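Local coordinates for protein putative metal-sulfur cluster biosynthesis proteins YuaD (Bacillus subtilis, PDB 1ORU) that is of unknown function but carries a MOSC domain and may bind molybdenum and pyridoxal phosphate, at residues M4-L15 with Y174-Q185; L106-R114 with A122-D130. All coordinates share one frame; numbering follows the deposited sequence.

Contact 1: M4-L15 with Y174-Q185; sequences MWKRMTAKAEGL and YTGDEIEVHSYQ
Ala-10 and Ile-179 face each other at the apolar centre, with Ala-10 CB 3.7 Å from Ile-179 CG1. Ile-179 CG1 sits between its backbone N and carbonyl carbon (chi1 54°), and this turns it over the backbone of Ala-10. Next on the same face, Val-181 CB lies 3.6 Å from CG of the selenomethionine Met-8 in the conformer given, one of two. Val-100 of strand 98-101 and Ile-115 of strand 114-116 also cover Ile-179. The other face carries Trp-5 and Tyr-184. Tyr-184 CD1 lies 3.7 Å above one face of the Trp-5 ring, near its rim, and the two ring planes are 55° apart. Arg-7 runs alongside His-182 and points the same way; Arg-7 CG lies 3.3 Å from His-182 ND1. Paired backbone bonds join Lys-6 with Ser-183, Met-8 with Val-181 and Ala-10 with Ile-179. Further out, water 1 bridges Thr-9 OG1 and Glu-180 OE1. At the other end, Ala-12 N donates to Asp-177 O, and Gly-176 N to Ala-12 O. Asp-177 OD2 accepts from Tyr-174 N at 2.9 Å, across the type II turn 174-177. Glu-13 OE2 is held by Ser-101, and Glu-13 and Gly-14 form a classic beta bulge against Ala-99. This is antiparallel pairing of the first and last strands in the main sheet of the MOSC domain.

Contact 2: L106-R114 with A122-D130; sequences LTSLKEGSR and ALLCEGEND
Arg-114 and Leu-124 lie side by side and point the same way, as a non-hydrogen-bonded antiparallel pair. Leu-124 CD1 covers one face of the Arg-114 guanidinium, 3.8 Å above its plane and offset toward the rim. Arg-114 NE is bound by Glu-168, so the planar group has a charged partner as well as an apolar cover. Cys-125 points toward the loop, with SG anti to its backbone N (chi1 -177°). That places Cys-125 SG 3.5 Å from Leu-109 O. Gly-127 N donates to Cys-125 SG at 3.4 Å. The backbone of Cys-125 makes two bonds to the turn: its N donates to Ser-113 O at 2.9 Å, and its O accepts from Gly-112 N. Lys-110 O takes both Ser-113 N and Ser-113 OG from one face of its plane, which holds the turn closed. Glu-111 bends at chi2 (87°) and lays its CG 3.4 Å from Gly-127 N. Its carboxylate lies close to Gly-127, with Glu-111 OE2 3.6 Å from Gly-127 CA. Water 3 bridges Glu-111 OE2 and Glu-128 N. Farther along, the Thr-107 and Glu-128 side chains cross at about a right angle, with Thr-107 CG2 3.8 Å from Glu-128 CG. Thr-107 OG1 is held by Glu-76 and Gly-162. Glu-111 also packs on Glu-111 of the second subunit. The contact sets a type II beta turn, from Lys-110 to Ser-113, against strand 122-128 of the MOSC domain's main sheet.

How the contacts relate
From the N terminus, strand 5-17 starts the main sheet, and its partner 178-184 comes at the end of the modelled chain. Contact 1 therefore closes a loop of 158 residues. Contact 2 closes a short one, with seven residues between its segments, and lies wholly within that long loop. The two do not cross. Their centres are about 11 Å apart. Strand 178-184 joins them: His-182 N lies 2.7 Å from Arg-114 O, and Tyr-184 N 2.8 Å from Ser-113 OG, both probable hydrogen bonds. The sheet thus runs from 5-17 through 178-184 and 114-116 to 122-128. Both contacts also touch the second subunit.

Contact 1: M4-L15 with Y174-Q185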
loop_
_atom_site.group_PDB
_atom_site.type_symbol
_atom_site.label_atom_id
_atom_site.label_comp_id
_atom_site.label_asym_id
_atom_site.label_seq_id
_atom_site.Cartn_x
_atom_site.Cartn_y
_atom_site.Cartn_z
HETATM N N MSE A 4 0.518 17.573 -3.702
HETATM C CA MSE A 4 -0.147 16.374 -3.112
HETATM C C MSE A 4 0.740 15.763 -2.032
HETATM O O MSE A 4 0.444 14.690 -1.499
HETATM C CB MSE A 4 -0.410 15.333 -4.197
HETATM C CG MSE A 4 0.838 14.930 -4.956
HETATM SE SE MSE A 4 0.495 13.619 -6.323
HETATM C CE MSE A 4 1.169 12.049 -5.424
ATOM N N TRP A 5 1.826 16.462 -1.719
ATOM C CA TRP A 5 2.788 16.026 -0.715
ATOM C C TRP A 5 3.061 17.145 0.283
ATOM O O TRP A 5 3.786 18.082 -0.037
ATOM C CB TRP A 5 4.117 15.638 -1.386
ATOM C CG TRP A 5 4.054 14.406 -2.226
ATOM C CD1 TRP A 5 4.235 14.317 -3.583
ATOM C CD2 TRP A 5 3.749 13.088 -1.775
ATOM N NE1 TRP A 5 4.052 13.018 -4.001
ATOM C CE2 TRP A 5 3.756 12.243 -2.908
ATOM C CE3 TRP A 5 3.469 12.535 -0.521
ATOM C CZ2 TRP A 5 3.489 10.876 -2.823
ATOM C CZ3 TRP A 5 3.204 11.179 -0.439
ATOM C CH2 TRP A 5 3.217 10.365 -1.581
ATOM N N LYS A 6 2.483 17.068 1.479
ATOM C CA LYS A 6 2.755 18.100 2.478
ATOM C C LYS A 6 3.795 17.529 3.437
ATOM O O LYS A 6 3.610 16.445 3.992
ATOM C CB LYS A 6 1.487 18.494 3.247
ATOM C CG LYS A 6 0.879 17.391 4.101
ATOM C CD LYS A 6 -0.272 17.911 4.969
ATOM C CE LYS A 6 -0.994 16.767 5.685
ATOM N NZ LYS A 6 -2.095 17.220 6.583
ATOM N N ARG A 7 4.894 18.251 3.620
ATOM C CA ARG A 7 5.959 17.790 4.500
ATOM C C ARG A 7 5.902 18.346 5.912
ATOM O O ARG A 7 5.558 19.506 6.124
ATOM C CB ARG A 7 7.324 18.124 3.894
ATOM C CG ARG A 7 7.676 17.296 2.677
ATOM C CD ARG A 7 8.877 17.872 1.957
ATOM N NE ARG A 7 8.611 19.236 1.517
ATOM C CZ ARG A 7 9.451 19.968 0.795
ATOM N NH1 ARG A 7 10.622 19.467 0.424
ATOM N NH2 ARG A 7 9.115 21.203 0.444
HETATM N N MSE A 8 6.225 17.495 6.884
HETATM C CA MSE A 8 6.228 17.876 8.292
HETATM C C MSE A 8 7.309 17.094 9.034
HETATM O O MSE A 8 7.656 15.978 8.641
HETATM C CB MSE A 8 4.855 17.607 8.916
HETATM C CG MSE A 8 4.373 16.169 8.782
HETATM SE SE MSE A 8 2.514 15.942 9.271
HETATM C CE MSE A 8 1.719 16.271 7.545
ATOM N N THR A 9 7.846 17.686 10.097
ATOM C CA THR A 9 8.890 17.042 10.882
ATOM C C THR A 9 8.319 16.483 12.180
ATOM O O THR A 9 7.502 17.131 12.837
ATOM C CB THR A 9 10.011 18.045 11.216
ATOM O OG1 THR A 9 10.624 18.488 9.999
ATOM C CG2 THR A 9 11.067 17.397 12.101
ATOM N N ALA A 10 8.735 15.268 12.525
ATOM C CA ALA A 10 8.305 14.622 13.759
ATOM C C ALA A 10 9.516 13.911 14.353
ATOM O O ALA A 10 10.648 14.121 13.905
ATOM C CB ALA A 10 7.175 13.633 13.496
ATOM N N LYS A 11 9.277 13.056 15.340
ATOM C CA LYS A 11 10.367 12.373 16.015
ATOM C C LYS A 11 10.075 10.928 16.389
ATOM O O LYS A 11 8.959 10.587 16.768
ATOM C CB LYS A 11 10.728 13.157 17.283
ATOM C CG LYS A 11 11.801 12.535 18.163
ATOM C CD LYS A 11 12.064 13.426 19.379
ATOM C CE LYS A 11 13.141 12.871 20.289
ATOM N NZ LYS A 11 13.327 13.731 21.499
ATOM N N ALA A 12 11.096 10.082 16.276
ATOM C CA ALA A 12 10.969 8.682 16.654
ATOM C C ALA A 12 11.432 8.628 18.111
ATOM O O ALA A 12 12.634 8.633 18.384
ATOM C CB ALA A 12 11.868 7.811 15.776
ATOM N N GLU A 13 10.477 8.612 19.041
ATOM C CA GLU A 13 10.787 8.572 20.473
ATOM C C GLU A 13 11.345 7.229 20.909
ATOM O O GLU A 13 12.223 7.167 21.771
ATOM C CB GLU A 13 9.539 8.862 21.316
ATOM C CG GLU A 13 9.000 10.271 21.220
ATOM C CD GLU A 13 9.877 11.301 21.925
ATOM O OE1 GLU A 13 10.876 10.916 22.574
ATOM O OE2 GLU A 13 9.555 12.502 21.832
ATOM N N GLY A 14 10.827 6.155 20.318
ATOM C CA GLY A 14 11.291 4.832 20.684
ATOM C C GLY A 14 11.271 3.831 19.548
ATOM O O GLY A 14 10.461 3.941 18.625
ATOM N N LEU A 15 12.179 2.864 19.617
ATOM C CA LEU A 15 12.289 1.804 18.618
ATOM C C LEU A 15 12.192 0.493 19.395
ATOM O O LEU A 15 12.732 0.386 20.504
ATOM C CB LEU A 15 13.632 1.889 17.894
ATOM C CG LEU A 15 13.940 3.212 17.191
ATOM C CD1 LEU A 15 15.334 3.134 16.578
ATOM C CD2 LEU A 15 12.885 3.505 16.116
ATOM N N TYR A 174 17.683 5.232 14.572
ATOM C CA TYR A 174 18.173 5.381 15.941
ATOM C C TYR A 174 17.195 6.106 16.856
ATOM O O TYR A 174 16.424 6.949 16.409
ATOM C CB TYR A 174 19.494 6.152 15.908
ATOM C CG TYR A 174 20.496 5.597 14.911
ATOM C CD1 TYR A 174 21.400 4.600 15.281
ATOM C CD2 TYR A 174 20.526 6.058 13.594
ATOM C CE1 TYR A 174 22.317 4.077 14.361
ATOM C CE2 TYR A 174 21.434 5.545 12.665
ATOM C CZ TYR A 174 22.328 4.553 13.055
ATOM O OH TYR A 174 23.229 4.038 12.137
ATOM N N THR A 175 17.245 5.784 18.143
ATOM C CA THR A 175 16.367 6.419 19.128
ATOM C C THR A 175 16.493 7.946 19.070
ATOM O O THR A 175 17.600 8.484 19.049
ATOM C CB THR A 175 16.723 5.956 20.558
ATOM O OG1 THR A 175 16.663 4.526 20.627
ATOM C CG2 THR A 175 15.751 6.549 21.569
ATOM N N GLY A 176 15.359 8.640 19.037
ATOM C CA GLY A 176 15.383 10.094 18.995
ATOM C C GLY A 176 15.536 10.721 17.619
ATOM O O GLY A 176 15.555 11.948 17.490
ATOM N N ASP A 177 15.658 9.891 16.588
ATOM C CA ASP A 177 15.794 10.389 15.225
ATOM C C ASP A 177 14.675 11.348 14.857
ATOM O O ASP A 177 13.509 11.102 15.162
ATOM C CB ASP A 177 15.753 9.237 14.215
ATOM C CG ASP A 177 17.114 8.642 13.938
ATOM O OD1 ASP A 177 18.116 9.151 14.489
ATOM O OD2 ASP A 177 17.177 7.664 13.154
ATOM N N GLU A 178 15.036 12.438 14.191
ATOM C CA GLU A 178 14.040 13.389 13.726
ATOM C C GLU A 178 13.581 12.783 12.398
ATOM O O GLU A 178 14.408 12.361 11.585
ATOM C CB GLU A 178 14.680 14.758 13.498
ATOM C CG GLU A 178 13.693 15.910 13.503
ATOM C CD GLU A 178 14.371 17.258 13.344
ATOM O OE1 GLU A 178 14.920 17.525 12.254
ATOM O OE2 GLU A 178 14.359 18.046 14.312
ATOM N N ILE A 179 12.275 12.695 12.180
ATOM C CA ILE A 179 11.788 12.117 10.940
ATOM C C ILE A 179 11.070 13.131 10.063
ATOM O O ILE A 179 10.513 14.124 10.549
ATOM C CB ILE A 179 10.848 10.919 11.205
ATOM C CG1 ILE A 179 9.714 11.325 12.153
ATOM C CG2 ILE A 179 11.651 9.766 11.777
ATOM C CD1 ILE A 179 8.663 10.238 12.349
ATOM N N GLU A 180 11.101 12.870 8.762
ATOM C CA GLU A 180 10.464 13.726 7.775
ATOM C C GLU A 180 9.242 12.983 7.258
ATOM O O GLU A 180 9.375 11.913 6.667
ATOM C CB GLU A 180 11.431 13.981 6.620
ATOM C CG GLU A 180 10.982 15.041 5.640
ATOM C CD GLU A 180 11.183 16.442 6.176
ATOM O OE1 GLU A 180 10.916 17.408 5.429
ATOM O OE2 GLU A 180 11.614 16.573 7.344
ATOM N N VAL A 181 8.055 13.536 7.490
ATOM C CA VAL A 181 6.833 12.888 7.031
ATOM C C VAL A 181 6.323 13.566 5.768
ATOM O O VAL A 181 6.162 14.787 5.735
ATOM C CB VAL A 181 5.731 12.936 8.118
ATOM C CG1 VAL A 181 4.457 12.253 7.612
ATOM C CG2 VAL A 181 6.233 12.255 9.393
ATOM N N HIS A 182 6.115 12.769 4.722
ATOM C CA HIS A 182 5.591 13.264 3.454
ATOM C C HIS A 182 4.161 12.743 3.407
ATOM O O HIS A 182 3.915 11.582 3.054
ATOM C CB HIS A 182 6.421 12.715 2.293
ATOM C CG HIS A 182 7.857 13.138 2.334
ATOM N ND1 HIS A 182 8.330 14.238 1.652
ATOM C CD2 HIS A 182 8.910 12.640 3.023
ATOM C CE1 HIS A 182 9.614 14.400 1.920
ATOM N NE2 HIS A 182 9.991 13.444 2.751
ATOM N N SER A 183 3.226 13.602 3.804
ATOM C CA SER A 183 1.813 13.244 3.866
ATOM C C SER A 183 1.119 13.331 2.511
ATOM O O SER A 183 1.044 14.400 1.903
ATOM C CB SER A 183 1.108 14.141 4.888
ATOM O OG SER A 183 -0.179 13.649 5.209
ATOM N N TYR A 184 0.608 12.193 2.048
ATOM C CA TYR A 184 -0.076 12.113 0.760
ATOM C C TYR A 184 -1.418 12.841 0.772
ATOM O O TYR A 184 -2.175 12.750 1.742
ATOM C CB TYR A 184 -0.295 10.647 0.379
ATOM C CG TYR A 184 -1.003 10.448 -0.946
ATOM C CD1 TYR A 184 -0.414 10.853 -2.146
ATOM C CD2 TYR A 184 -2.260 9.844 -1.003
ATOM C CE1 TYR A 184 -1.060 10.660 -3.368
ATOM C CE2 TYR A 184 -2.915 9.647 -2.222
ATOM C CZ TYR A 184 -2.307 10.056 -3.399
ATOM O OH TYR A 184 -2.944 9.857 -4.606
ATOM N N GLN A 185 -1.712 13.543 -0.323
ATOM C CA GLN A 185 -2.957 14.296 -0.455
ATOM C C GLN A 185 -3.793 13.841 -1.652
ATOM O O GLN A 185 -3.334 12.951 -2.398
ATOM C CB GLN A 185 -2.650 15.788 -0.594
ATOM C CG GLN A 185 -1.729 16.324 0.484
ATOM C CD GLN A 185 -2.285 16.123 1.879
ATOM O OE1 GLN A 185 -1.589 16.330 2.869
ATOM N NE2 GLN A 185 -3.549 15.721 1.962
HETATM O O HOH W 1 9.505 18.949 7.083
HETATM O O HOH W 2 14.402 3.265 21.442
#

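Contact 2: L106-R114 with A122-D130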
loop_
_atom_site.group_PDB
_atom_site.type_symbol
_atom_site.label_atom_id
_atom_site.label_comp_id
_atom_site.label_asym_id
_atom_site.label_seq_id
_atom_site.Cartn_x
_atom_site.Cartn_y
_atom_site.Cartn_z
ATOM N N LEU A 106 -1.592 10.617 13.833
ATOM C CA LEU A 106 -0.862 9.619 13.055
ATOM C C LEU A 106 -1.741 8.616 12.329
ATOM O O LEU A 106 -1.504 8.293 11.161
ATOM C CB LEU A 106 0.085 8.838 13.966
ATOM C CG LEU A 106 0.756 7.612 13.335
ATOM C CD1 LEU A 106 1.755 8.061 12.276
ATOM C CD2 LEU A 106 1.444 6.791 14.425
ATOM N N THR A 107 -2.749 8.107 13.023
ATOM C CA THR A 107 -3.624 7.105 12.441
ATOM C C THR A 107 -4.293 7.564 11.146
ATOM O O THR A 107 -4.662 6.735 10.305
ATOM C CB THR A 107 -4.681 6.657 13.475
ATOM O OG1 THR A 107 -4.007 6.152 14.639
ATOM C CG2 THR A 107 -5.562 5.556 12.905
ATOM N N SER A 108 -4.426 8.874 10.965
ATOM C CA SER A 108 -5.049 9.403 9.753
ATOM C C SER A 108 -4.089 9.548 8.573
ATOM O O SER A 108 -4.521 9.880 7.470
ATOM C CB SER A 108 -5.695 10.762 10.026
ATOM O OG SER A 108 -6.775 10.635 10.932
ATOM N N LEU A 109 -2.798 9.321 8.793
ATOM C CA LEU A 109 -1.826 9.446 7.706
ATOM C C LEU A 109 -2.259 8.538 6.555
ATOM O O LEU A 109 -2.354 7.320 6.711
ATOM C CB LEU A 109 -0.431 9.052 8.190
ATOM C CG LEU A 109 0.718 9.319 7.211
ATOM C CD1 LEU A 109 0.889 10.820 6.999
ATOM C CD2 LEU A 109 1.998 8.716 7.759
ATOM N N LYS A 110 -2.500 9.124 5.391
ATOM C CA LYS A 110 -2.969 8.345 4.252
ATOM C C LYS A 110 -1.968 7.382 3.627
ATOM O O LYS A 110 -0.758 7.599 3.668
ATOM C CB LYS A 110 -3.523 9.285 3.178
ATOM C CG LYS A 110 -4.763 10.040 3.626
ATOM C CD LYS A 110 -5.233 11.039 2.583
ATOM C CE LYS A 110 -6.447 11.822 3.078
ATOM N NZ LYS A 110 -6.836 12.921 2.140
ATOM N N GLU A 111 -2.495 6.296 3.065
ATOM C CA GLU A 111 -1.665 5.306 2.396
ATOM C C GLU A 111 -0.923 6.054 1.287
ATOM O O GLU A 111 -1.494 6.928 0.636
ATOM C CB GLU A 111 -2.540 4.187 1.802
ATOM C CG GLU A 111 -3.208 3.270 2.847
ATOM C CD GLU A 111 -4.559 3.783 3.350
ATOM O OE1 GLU A 111 -4.803 5.008 3.298
ATOM O OE2 GLU A 111 -5.379 2.953 3.817
ATOM N N GLY A 112 0.350 5.728 1.079
ATOM C CA GLY A 112 1.112 6.418 0.052
ATOM C C GLY A 112 2.039 7.458 0.657
ATOM O O GLY A 112 2.960 7.943 -0.003
ATOM N N SER A 113 1.782 7.824 1.911
ATOM C CA SER A 113 2.626 8.788 2.607
ATOM C C SER A 113 3.945 8.086 2.915
ATOM O O SER A 113 4.001 6.860 2.976
ATOM C CB SER A 113 1.977 9.234 3.925
ATOM O OG SER A 113 0.757 9.925 3.705
ATOM N N ARG A 114 4.999 8.868 3.110
ATOM C CA ARG A 114 6.316 8.329 3.429
ATOM C C ARG A 114 6.853 8.939 4.712
ATOM O O ARG A 114 6.581 10.103 5.009
ATOM C CB ARG A 114 7.313 8.649 2.311
ATOM C CG ARG A 114 7.437 7.604 1.237
ATOM C CD ARG A 114 6.234 7.561 0.322
ATOM N NE ARG A 114 6.563 6.771 -0.858
ATOM C CZ ARG A 114 5.918 6.840 -2.014
ATOM N NH1 ARG A 114 4.886 7.667 -2.158
ATOM N NH2 ARG A 114 6.327 6.098 -3.039
ATOM N N ALA A 122 13.418 4.574 4.701
ATOM C CA ALA A 122 12.089 5.118 4.437
ATOM C C ALA A 122 10.975 4.089 4.563
ATOM O O ALA A 122 11.113 2.937 4.144
ATOM C CB ALA A 122 12.053 5.746 3.045
ATOM N N LEU A 123 9.865 4.528 5.145
ATOM C CA LEU A 123 8.697 3.678 5.330
ATOM C C LEU A 123 7.544 4.160 4.452
ATOM O O LEU A 123 7.290 5.368 4.340
ATOM C CB LEU A 123 8.258 3.692 6.801
ATOM C CG LEU A 123 9.286 3.182 7.819
ATOM C CD1 LEU A 123 8.716 3.260 9.226
ATOM C CD2 LEU A 123 9.659 1.757 7.478
ATOM N N LEU A 124 6.863 3.207 3.824
ATOM C CA LEU A 124 5.714 3.497 2.970
ATOM C C LEU A 124 4.475 3.201 3.807
ATOM O O LEU A 124 4.305 2.087 4.292
ATOM C CB LEU A 124 5.730 2.592 1.735
ATOM C CG LEU A 124 4.467 2.594 0.867
ATOM C CD1 LEU A 124 4.291 3.955 0.199
ATOM C CD2 LEU A 124 4.575 1.488 -0.184
ATOM N N CYS A 125 3.607 4.189 3.977
ATOM C CA CYS A 125 2.403 3.981 4.784
ATOM C C CYS A 125 1.374 3.041 4.133
ATOM O O CYS A 125 0.937 3.263 2.994
ATOM C CB CYS A 125 1.744 5.323 5.097
ATOM S SG CYS A 125 0.302 5.148 6.166
ATOM N N GLU A 126 1.002 1.987 4.857
ATOM C CA GLU A 126 0.007 1.040 4.376
ATOM C C GLU A 126 -1.316 1.133 5.148
ATOM O O GLU A 126 -2.072 0.162 5.246
ATOM C CB GLU A 126 0.548 -0.392 4.419
ATOM C CG GLU A 126 1.553 -0.707 3.306
ATOM C CD GLU A 126 0.935 -0.696 1.911
ATOM O OE1 GLU A 126 -0.190 -1.209 1.756
ATOM O OE2 GLU A 126 1.580 -0.192 0.963
ATOM N N GLY A 127 -1.580 2.305 5.712
ATOM C CA GLY A 127 -2.845 2.520 6.390
ATOM C C GLY A 127 -3.003 2.179 7.853
ATOM O O GLY A 127 -2.065 1.760 8.532
ATOM N N GLU A 128 -4.234 2.346 8.324
ATOM C CA GLU A 128 -4.585 2.102 9.714
ATOM C C GLU A 128 -4.381 0.680 10.191
ATOM O O GLU A 128 -4.637 -0.280 9.471
ATOM C CB GLU A 128 -6.047 2.460 9.968
ATOM C CG GLU A 128 -6.437 3.878 9.634
ATOM C CD GLU A 128 -7.857 4.181 10.063
ATOM O OE1 GLU A 128 -8.379 5.253 9.688
ATOM O OE2 GLU A 128 -8.451 3.344 10.777
ATOM N N ASN A 129 -3.936 0.561 11.434
ATOM C CA ASN A 129 -3.749 -0.741 12.042
ATOM C C ASN A 129 -5.017 -0.944 12.869
ATOM O O ASN A 129 -5.220 -0.274 13.882
ATOM C CB ASN A 129 -2.508 -0.731 12.934
ATOM C CG ASN A 129 -2.177 -2.098 13.485
ATOM O OD1 ASN A 129 -2.657 -3.118 12.983
ATOM N ND2 ASN A 129 -1.344 -2.131 14.520
ATOM N N ASP A 130 -5.877 -1.851 12.420
ATOM C CA ASP A 130 -7.135 -2.126 13.107
ATOM C C ASP A 130 -6.887 -2.827 14.439
ATOM O O ASP A 130 -6.178 -3.830 14.496
ATOM C CB ASP A 130 -8.029 -2.992 12.214
ATOM C CG ASP A 130 -9.435 -3.136 12.754
ATOM O OD1 ASP A 130 -10.100 -2.100 12.963
ATOM O OD2 ASP A 130 -9.876 -4.286 12.962
HETATM O O HOH W 3 -6.277 3.024 6.434
#